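Local coordinates for protein putative polyketide synthase (Streptomyces coelicolor, PDB 1U0M) that condenses five malonyl-CoA units into a pentaketide and cyclises it to 1,3,6,8-tetrahydroxynaphthalene, a precursor of melanin, at residues H40-L43 against P44-L47. Numbering follows the deposited sequence.
Sequences HPQL and PLAL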
loop_
_atom_site.group_PDB
_atom_site.type_symbol
_atom_site.label_atom_id
_atom_site.label_comp_id
_atom_site.label_asym_id
_atom_site.label_seq_id
_atom_site.Cartn_x
_atom_site.Cartn_y
_atom_site.Cartn_z
ATOM N N HIS A 40 7.451 2.118 -37.471
ATOM C CA HIS A 40 8.317 1.551 -36.452
ATOM C C HIS A 40 9.237 0.476 -37.019
ATOM O O HIS A 40 8.774 -0.538 -37.537
ATOM C CB HIS A 40 7.500 0.965 -35.302
ATOM C CG HIS A 40 8.318 0.675 -34.086
ATOM N ND1 HIS A 40 9.375 -0.209 -34.098
ATOM C CD2 HIS A 40 8.291 1.211 -32.843
ATOM C CE1 HIS A 40 9.968 -0.200 -32.918
ATOM N NE2 HIS A 40 9.331 0.653 -32.138
ATOM N N PRO A 41 10.559 0.687 -36.915
ATOM C CA PRO A 41 11.614 -0.217 -37.392
ATOM C C PRO A 41 11.553 -1.648 -36.849
ATOM O O PRO A 41 12.050 -2.584 -37.475
ATOM C CB PRO A 41 12.892 0.496 -36.962
ATOM C CG PRO A 41 12.505 1.950 -37.080
ATOM C CD PRO A 41 11.139 1.958 -36.437
ATOM N N GLN A 42 10.961 -1.822 -35.676
ATOM C CA GLN A 42 10.869 -3.149 -35.086
ATOM C C GLN A 42 9.433 -3.653 -35.106
ATOM O O GLN A 42 9.079 -4.574 -34.371
ATOM C CB GLN A 42 11.390 -3.111 -33.656
ATOM C CG GLN A 42 12.869 -2.793 -33.553
ATOM C CD GLN A 42 13.669 -4.004 -33.151
ATOM O OE1 GLN A 42 13.715 -4.371 -31.975
ATOM N NE2 GLN A 42 14.287 -4.654 -34.126
ATOM N N LEU A 43 8.618 -3.041 -35.960
ATOM C CA LEU A 43 7.209 -3.397 -36.093
ATOM C C LEU A 43 6.925 -4.894 -36.304
ATOM O O LEU A 43 6.170 -5.493 -35.541
ATOM C CB LEU A 43 6.572 -2.590 -37.228
ATOM C CG LEU A 43 5.091 -2.872 -37.502
ATOM C CD1 LEU A 43 4.253 -2.348 -36.356
ATOM C CD2 LEU A 43 4.677 -2.201 -38.809
ATOM N N PRO A 44 7.528 -5.516 -37.336
ATOM C CA PRO A 44 7.264 -6.946 -37.552
ATOM C C PRO A 44 7.559 -7.777 -36.308
ATOM O O PRO A 44 6.810 -8.690 -35.972
ATOM C CB PRO A 44 8.171 -7.302 -38.741
ATOM C CG PRO A 44 9.271 -6.320 -38.644
ATOM C CD PRO A 44 8.581 -5.035 -38.247
ATOM N N LEU A 45 8.637 -7.435 -35.616
ATOM C CA LEU A 45 9.009 -8.149 -34.401
ATOM C C LEU A 45 7.928 -7.960 -33.330
ATOM O O LEU A 45 7.551 -8.905 -32.626
ATOM C CB LEU A 45 10.346 -7.623 -33.876
ATOM C CG LEU A 45 10.681 -8.114 -32.461
ATOM C CD1 LEU A 45 11.000 -9.613 -32.489
ATOM C CD2 LEU A 45 11.857 -7.318 -31.909
ATOM N N ALA A 46 7.430 -6.732 -33.223
ATOM C CA ALA A 46 6.411 -6.397 -32.237
ATOM C C ALA A 46 5.151 -7.217 -32.457
ATOM O O ALA A 46 4.647 -7.871 -31.535
ATOM C CB ALA A 46 6.093 -4.900 -32.305
ATOM N N LEU A 47 4.645 -7.182 -33.686
ATOM C CA LEU A 47 3.438 -7.927 -34.043
ATOM C C LEU A 47 3.545 -9.433 -33.786
ATOM O O LEU A 47 2.600 -10.053 -33.289
ATOM C CB LEU A 47 3.100 -7.674 -35.513
ATOM C CG LEU A 47 2.190 -6.481 -35.845
ATOM C CD1 LEU A 47 2.299 -5.402 -34.792
ATOM C CD2 LEU A 47 2.557 -5.942 -37.213
#
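Gln42 and Ala46 show how a chain enters a helix: the carbonyl of Gln42, the N-cap residue, accepts the amide N-H of Ala46, with Ala46 N 2.9 Å from Gln42 O. One residue on, Leu47 N reaches Leu43 O at 2.9 Å in an almost straight bond (172° at the hydrogen). Pro44, in the first turn, has no amide hydrogen to offer and costs the helix no such bond. A type I beta turn from His40 to Leu43 runs through the cap itself, closed by the bond from Leu43 N to His40 O. The imidazole takes part as well: ND1 of His40 accepts the N-H of Gln42, 2.8 Å from Gln42 N, the donor lying in the plane of the ring, while NE2 binds Leu185 O. The turn lies in the loop between helix 26-37 and helix 43-52, in the N-terminal part of this thiolase-fold enzyme, at the surface. Among the apolar contacts, Leu43, its CG anti to the backbone N (chi1 179°), sets CD1 3.9 Å from Leu47 CD1. Leu47 also rests on Ala33 and Arg34 of helix 26-37. An alanine in place of Leu47 is likely to leave Leu43 CD1 without this methyl partner and weaken the packing on helix 26-37. A separate contact sets an amide oxygen against a methyl group: Gln42 and Leu45 lie side by side, pointing the same way, with OE1 of Gln42 3.5 Å from CD2 of Leu45.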